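Local structure of L-ribulose 3-epimerase (Mesorhizobium loti, 3VYL) at the interface of chains A and B. The protein catalyses the manganese-dependent epimerisation of ketoses at C3, interconverting L-ribulose and L-xylulose most efficiently and accepting D-psicose and D-tagatose less well. Residues are numbered along the deposited sequence; one frame, centred on the assembly and turned at random. Chains: chain A/B, L-ribulose 3-epimerase.

Contact 1: the interface of chains A and B. Residues chain A 113-114, 116-118, 151-152, 154-155, 158; chain B 254, 256-257, 259-260.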
loop_
_atom_site.group_PDB
_atom_site.type_symbol
_atom_site.label_atom_id
_atom_site.label_comp_id
_atom_site.label_asym_id
_atom_site.label_seq_id
_atom_site.Cartn_x
_atom_site.Cartn_y
_atom_site.Cartn_z
ATOM N N LEU A 113 28.819 -11.706 -3.574
ATOM C CA LEU A 113 28.408 -12.028 -4.931
ATOM C C LEU A 113 29.243 -13.189 -5.440
ATOM O O LEU A 113 30.471 -13.117 -5.459
ATOM C CB LEU A 113 28.528 -10.816 -5.862
ATOM C CG LEU A 113 28.158 -11.045 -7.341
ATOM C CD1 LEU A 113 26.780 -11.666 -7.526
ATOM C CD2 LEU A 113 28.235 -9.741 -8.114
ATOM N N GLN A 114 28.565 -14.256 -5.840
ATOM C CA GLN A 114 29.232 -15.468 -6.303
ATOM C C GLN A 114 29.438 -15.450 -7.799
ATOM O O GLN A 114 28.618 -14.907 -8.533
ATOM C CB GLN A 114 28.440 -16.717 -5.905
ATOM C CG GLN A 114 28.230 -16.880 -4.409
ATOM C CD GLN A 114 29.489 -16.677 -3.598
ATOM O OE1 GLN A 114 29.454 -16.044 -2.547
ATOM N NE2 GLN A 114 30.611 -17.213 -4.075
ATOM N N GLU A 116 29.912 -18.334 -9.594
ATOM C CA GLU A 116 29.241 -19.511 -10.135
ATOM C C GLU A 116 27.765 -19.531 -9.738
ATOM O O GLU A 116 27.425 -19.150 -8.617
ATOM C CB GLU A 116 29.936 -20.805 -9.666
ATOM C CG GLU A 116 31.386 -21.003 -10.126
ATOM C CD GLU A 116 31.581 -20.948 -11.642
ATOM O OE1 GLU A 116 30.593 -21.093 -12.396
ATOM O OE2 GLU A 116 32.735 -20.751 -12.092
ATOM N N ALA A 117 26.899 -19.968 -10.660
ATOM C CA ALA A 117 25.493 -20.310 -10.340
ATOM C C ALA A 117 25.447 -21.446 -9.307
ATOM O O ALA A 117 26.396 -22.226 -9.203
ATOM C CB ALA A 117 24.729 -20.702 -11.594
ATOM N N PRO A 118 24.352 -21.549 -8.536
ATOM C CA PRO A 118 24.323 -22.606 -7.528
ATOM C C PRO A 118 24.134 -23.994 -8.141
ATOM O O PRO A 118 23.602 -24.109 -9.246
ATOM C CB PRO A 118 23.114 -22.236 -6.677
ATOM C CG PRO A 118 22.194 -21.567 -7.633
ATOM C CD PRO A 118 23.072 -20.819 -8.601
ATOM N N ARG A 151 20.076 -12.051 -3.850
ATOM C CA ARG A 151 20.931 -12.666 -4.863
ATOM C C ARG A 151 22.390 -12.208 -4.859
ATOM O O ARG A 151 23.273 -13.001 -5.162
ATOM C CB ARG A 151 20.340 -12.426 -6.239
ATOM C CG ARG A 151 20.095 -10.966 -6.561
ATOM C CD ARG A 151 19.092 -10.837 -7.678
ATOM N NE ARG A 151 17.781 -11.372 -7.306
ATOM C CZ ARG A 151 16.732 -11.391 -8.119
ATOM N NH1 ARG A 151 16.837 -10.909 -9.362
ATOM N NH2 ARG A 151 15.579 -11.889 -7.695
ATOM N N PHE A 152 22.620 -10.934 -4.533
ATOM C CA PHE A 152 23.960 -10.338 -4.543
ATOM C C PHE A 152 24.804 -10.651 -3.308
ATOM O O PHE A 152 26.002 -10.361 -3.299
ATOM C CB PHE A 152 23.883 -8.815 -4.728
ATOM C CG PHE A 152 23.101 -8.383 -5.949
ATOM C CD1 PHE A 152 23.674 -8.445 -7.222
ATOM C CD2 PHE A 152 21.811 -7.902 -5.820
ATOM C CE1 PHE A 152 22.968 -8.048 -8.340
ATOM C CE2 PHE A 152 21.090 -7.505 -6.939
ATOM C CZ PHE A 152 21.664 -7.582 -8.203
ATOM N N SER A 154 24.387 -13.942 -1.502
ATOM C CA SER A 154 24.618 -15.350 -1.522
ATOM C C SER A 154 23.957 -15.889 -2.747
ATOM O O SER A 154 23.083 -15.278 -3.276
ATOM C CB SER A 154 24.005 -16.021 -0.319
ATOM O OG SER A 154 24.271 -17.394 -0.317
ATOM N N ASN A 155 24.365 -17.050 -3.203
ATOM C CA ASN A 155 23.687 -17.627 -4.318
ATOM C C ASN A 155 22.831 -18.793 -3.979
ATOM O O ASN A 155 22.308 -19.426 -4.832
ATOM C CB ASN A 155 24.645 -17.950 -5.442
ATOM C CG ASN A 155 25.569 -19.058 -5.117
ATOM O OD1 ASN A 155 25.726 -19.422 -4.003
ATOM N ND2 ASN A 155 26.195 -19.577 -6.100
ATOM N N ASN A 158 17.935 -17.522 -0.984
ATOM C CA ASN A 158 17.479 -16.179 -1.234
ATOM C C ASN A 158 16.038 -16.063 -0.908
ATOM O O ASN A 158 15.512 -15.022 -0.884
ATOM C CB ASN A 158 17.689 -15.773 -2.702
ATOM C CG ASN A 158 19.120 -15.850 -3.142
ATOM O OD1 ASN A 158 20.011 -15.432 -2.456
ATOM N ND2 ASN A 158 19.330 -16.393 -4.281
ATOM N N LYS B 254 25.659 -14.021 -14.265
ATOM C CA LYS B 254 26.593 -13.927 -13.143
ATOM C C LYS B 254 26.695 -12.495 -12.618
ATOM O O LYS B 254 27.013 -12.275 -11.448
ATOM C CB LYS B 254 27.971 -14.491 -13.527
ATOM C CG LYS B 254 27.960 -16.001 -13.766
ATOM C CD LYS B 254 29.253 -16.538 -14.370
ATOM C CE LYS B 254 29.100 -18.019 -14.711
ATOM N NZ LYS B 254 30.375 -18.795 -14.762
ATOM N N THR B 256 24.050 -9.869 -12.996
ATOM C CA THR B 256 22.778 -9.490 -12.367
ATOM C C THR B 256 22.250 -10.568 -11.390
ATOM O O THR B 256 21.094 -10.515 -10.936
ATOM C CB THR B 256 21.702 -9.117 -13.411
ATOM O OG1 THR B 256 21.642 -10.123 -14.420
ATOM C CG2 THR B 256 22.024 -7.813 -14.063
ATOM N N ALA B 257 23.123 -11.523 -11.071
ATOM C CA ALA B 257 22.893 -12.572 -10.078
ATOM C C ALA B 257 21.553 -13.304 -10.213
ATOM O O ALA B 257 20.818 -13.480 -9.233
ATOM C CB ALA B 257 23.086 -12.019 -8.675
ATOM N N TRP B 259 20.019 -16.368 -10.153
ATOM C CA TRP B 259 20.339 -17.718 -9.692
ATOM C C TRP B 259 19.174 -18.647 -9.866
ATOM O O TRP B 259 19.341 -19.868 -9.909
ATOM C CB TRP B 259 20.727 -17.701 -8.221
ATOM C CG TRP B 259 21.814 -16.721 -7.855
ATOM C CD1 TRP B 259 21.829 -15.830 -6.782
ATOM C CD2 TRP B 259 23.086 -16.502 -8.552
ATOM N NE1 TRP B 259 22.992 -15.101 -6.765
ATOM C CE2 TRP B 259 23.792 -15.458 -7.798
ATOM C CE3 TRP B 259 23.691 -17.047 -9.673
ATOM C CZ2 TRP B 259 25.048 -15.004 -8.177
ATOM C CZ3 TRP B 259 24.956 -16.582 -10.041
ATOM C CH2 TRP B 259 25.613 -15.581 -9.315
ATOM N N ARG B 260 17.982 -18.064 -9.945
ATOM C CA ARG B 260 16.726 -18.798 -9.998
ATOM C C ARG B 260 15.906 -18.181 -11.110
ATOM O O ARG B 260 16.004 -16.984 -11.376
ATOM C CB ARG B 260 15.986 -18.712 -8.645
ATOM C CG ARG B 260 15.833 -17.293 -8.123
ATOM C CD ARG B 260 15.610 -17.206 -6.625
ATOM N NE ARG B 260 14.185 -17.186 -6.342
ATOM C CZ ARG B 260 13.483 -16.123 -5.972
ATOM N NH1 ARG B 260 12.180 -16.264 -5.773
ATOM N NH2 ARG B 260 14.058 -14.942 -5.802
#
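A two-fold subunit interface, built as a tryptophan knob in a loop-lined socket, joins chains A and B; this patch anchors the loop after helix 250-255 of one TIM barrel on loops of the other, and its symmetry twin does the reverse. It may be the biological pairing. B:Trp259 carries the contact, with 132 Å² of its surface hidden by chain A. CG stands anti to the carbonyl carbon (chi1 -53°), and the indole enters a socket lined by A:Leu113, A:Gln114, A:Ala117, A:Pro118, A:Arg151, A:Asn155 and A:Asn158. Its pyrrole N-H is spent on a backbone carbonyl: B:Trp259 NE1 donates to A:Arg151 O at 2.7 Å, nearly straight (164° at H), in the ring plane and onto a lone pair of the oxygen. That bond satisfies the indole's polar atom and fixes the ring's rotation. Over one face, A:Asn155 CB lies 3.5 Å from B:Trp259 CE2 in a CH-pi contact. A:Asn155 is held there by its own amide, whose ND2 donates to A:Glu116 O at 2.8 Å. The opposite face is covered from within chain B by the carbonyl oxygen of B:Ala257. At the benzo end, A:Leu113 CD1 crosses at about a right angle and touches B:Trp259 CZ2 at 3.8 Å, while A:Ala117 CA packs against CZ3. B:Ala257 CB lies over the face of the A:Phe152 ring near its rim, 3.9 Å from A:Phe152 CD1. Beside it on that face sits A:Arg151 CG, carried there by the crowded position between backbone N and carbonyl carbon (chi1 55°). The backbone separately sets A:Arg151 CB 3.7 Å from B:Ala257 CB. At the rim, the extended B:Lys254 runs alongside A:Glu116, and its ammonium NZ makes a long salt bridge to carboxylate OE1 of A:Glu116 at 3.3 Å, a weak hydrogen bond.

Contact 2: the interface of chains A and B. Residues chain A 150, 152-153, 186; chain B 150, 152-153, 186, 255.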
loop_
_atom_site.group_PDB
_atom_site.type_symbol
_atom_site.label_atom_id
_atom_site.label_comp_id
_atom_site.label_asym_id
_atom_site.label_seq_id
_atom_site.Cartn_x
_atom_site.Cartn_y
_atom_site.Cartn_z
ATOM N N ASN A 150 19.594 -11.604 -0.266
ATOM C CA ASN A 150 19.356 -11.307 -1.667
ATOM C C ASN A 150 20.424 -11.906 -2.575
ATOM O O ASN A 150 21.529 -12.221 -2.131
ATOM C CB ASN A 150 19.217 -9.793 -1.871
ATOM C CG ASN A 150 20.542 -9.065 -1.785
ATOM O OD1 ASN A 150 21.371 -9.157 -2.696
ATOM N ND2 ASN A 150 20.743 -8.329 -0.696
ATOM N N PHE A 152 22.620 -10.934 -4.533
ATOM C CA PHE A 152 23.960 -10.338 -4.543
ATOM C C PHE A 152 24.804 -10.651 -3.308
ATOM O O PHE A 152 26.002 -10.361 -3.299
ATOM C CB PHE A 152 23.883 -8.815 -4.728
ATOM C CG PHE A 152 23.101 -8.383 -5.949
ATOM C CD1 PHE A 152 23.674 -8.445 -7.222
ATOM C CD2 PHE A 152 21.811 -7.902 -5.820
ATOM C CE1 PHE A 152 22.968 -8.048 -8.340
ATOM C CE2 PHE A 152 21.090 -7.505 -6.939
ATOM C CZ PHE A 152 21.664 -7.582 -8.203
ATOM N N GLU A 153 24.217 -11.250 -2.296
ATOM C CA GLU A 153 24.954 -11.603 -1.120
ATOM C C GLU A 153 25.170 -13.104 -0.866
ATOM O O GLU A 153 26.021 -13.481 -0.120
ATOM C CB GLU A 153 24.356 -10.883 0.055
ATOM C CG GLU A 153 24.253 -9.394 -0.173
ATOM C CD GLU A 153 24.152 -8.614 1.087
ATOM O OE1 GLU A 153 24.613 -9.089 2.081
ATOM O OE2 GLU A 153 23.602 -7.537 1.117
ATOM N N ILE A 186 13.391 -7.647 -1.760
ATOM C CA ILE A 186 13.988 -7.848 -3.067
ATOM C C ILE A 186 13.615 -9.220 -3.645
ATOM O O ILE A 186 13.354 -9.349 -4.846
ATOM C CB ILE A 186 15.524 -7.690 -3.035
ATOM C CG1 ILE A 186 15.924 -6.269 -2.632
ATOM C CG2 ILE A 186 16.138 -8.040 -4.386
ATOM C CD1 ILE A 186 17.420 -6.062 -2.547
ATOM N N ASN B 150 20.987 -0.032 -8.751
ATOM C CA ASN B 150 21.199 -0.284 -7.348
ATOM C C ASN B 150 22.670 -0.456 -7.006
ATOM O O ASN B 150 23.480 -0.770 -7.872
ATOM C CB ASN B 150 20.382 -1.505 -6.918
ATOM C CG ASN B 150 20.965 -2.802 -7.425
ATOM O OD1 ASN B 150 22.013 -3.246 -6.966
ATOM N ND2 ASN B 150 20.291 -3.416 -8.382
ATOM N N PHE B 152 24.632 -2.643 -5.906
ATOM C CA PHE B 152 25.357 -3.824 -6.334
ATOM C C PHE B 152 25.658 -3.831 -7.828
ATOM O O PHE B 152 26.379 -4.702 -8.296
ATOM C CB PHE B 152 24.566 -5.082 -6.004
ATOM C CG PHE B 152 24.113 -5.172 -4.568
ATOM C CD1 PHE B 152 25.006 -5.530 -3.560
ATOM C CD2 PHE B 152 22.779 -4.928 -4.230
ATOM C CE1 PHE B 152 24.578 -5.627 -2.245
ATOM C CE2 PHE B 152 22.349 -5.023 -2.919
ATOM C CZ PHE B 152 23.247 -5.378 -1.923
ATOM N N GLU B 153 25.102 -2.889 -8.583
ATOM C CA GLU B 153 25.340 -2.879 -10.029
ATOM C C GLU B 153 26.127 -1.671 -10.512
ATOM O O GLU B 153 26.551 -1.635 -11.665
ATOM C CB GLU B 153 24.049 -3.082 -10.825
ATOM C CG GLU B 153 23.613 -4.536 -10.817
ATOM C CD GLU B 153 22.213 -4.750 -11.321
ATOM O OE1 GLU B 153 22.009 -4.695 -12.549
ATOM O OE2 GLU B 153 21.319 -4.997 -10.485
ATOM N N ILE B 186 14.830 -0.508 -4.490
ATOM C CA ILE B 186 15.930 -0.737 -3.571
ATOM C C ILE B 186 16.479 0.600 -3.063
ATOM O O ILE B 186 16.665 0.769 -1.853
ATOM C CB ILE B 186 17.060 -1.576 -4.214
ATOM C CG1 ILE B 186 16.520 -2.927 -4.709
ATOM C CG2 ILE B 186 18.213 -1.779 -3.235
ATOM C CD1 ILE B 186 17.500 -3.742 -5.532
ATOM N N LYS B 255 26.392 -11.530 -13.481
ATOM C CA LYS B 255 26.489 -10.117 -13.126
ATOM C C LYS B 255 25.225 -9.578 -12.439
ATOM O O LYS B 255 25.326 -8.898 -11.420
ATOM C CB LYS B 255 26.840 -9.288 -14.361
ATOM C CG LYS B 255 27.192 -7.844 -14.067
ATOM C CD LYS B 255 27.562 -7.091 -15.337
ATOM C CE LYS B 255 29.033 -7.246 -15.698
ATOM N NZ LYS B 255 29.492 -6.084 -16.511
#
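This apolar patch at the centre of the two-fold interface sets like residues of chains A and B against each other and adds a hydrophobic core to the subunit pairing. No polar pair bonds across it. The two Phe152 side chains cross obliquely, each with CG anti to its carbonyl carbon (chi1 -54° in A, -52° in B). Their near-parallel rings are strongly offset, so that they meet at their CG-CD2 sides and each benzylic CB lies over the other ring. B:Phe152 CB comes 3.6 Å from A:Phe152 CG in a CH-pi contact, and the two-fold axis repeats it the other way round. Where the rings meet, A:Phe152 CD2 touches B:Phe152 CD2 at 3.5 Å. Each phenylalanine is positioned by a neighbour in its own chain. The backbone N of A:Phe152 donates to the amide oxygen OD1 of A:Asn150 at 2.8 Å, in the carbonyl plane and on a lone pair, and chain B repeats this bond. In chain B the other end of that amide, B:Asn150 ND2, reaches carboxylate OE2 of B:Glu153 at 2.8 Å from above the carboxylate plane; the chain A counterpart is weak. The same B:Glu153 OE2 comes within 3.5 Å of A:Phe152 CZ, so a probably negative oxygen rests near the ring's tip. Farther along, the Ile186 side chains of the two helices 181-187 cross at about a right angle with their CD1 methyls touching, A:Ile186 CD1 to B:Ile186 CD1 3.8 Å. The patch thus ties helix 181-187, which directly follows manganese ligand Asp180, and the loop beyond ligand Glu147 to their symmetry mates, and may steady the metal-site surroundings.

Contact 1 and contact 2 are neighbouring patches of one two-fold interface, with the centres of their C-alpha atoms about 9 Å apart. A:Phe152 belongs to both, one face toward B:Ala257 in contact 1 and the opposite face under its symmetry mate in contact 2, so its ring is sandwiched between the two patches. The 150-155 segment of chain A supplies both. Contact 1 provides the directional and charged interactions and recurs with the chains exchanged, whereas contact 2 is apolar and self-complementary, so together they probably fix the relative orientation of the barrels.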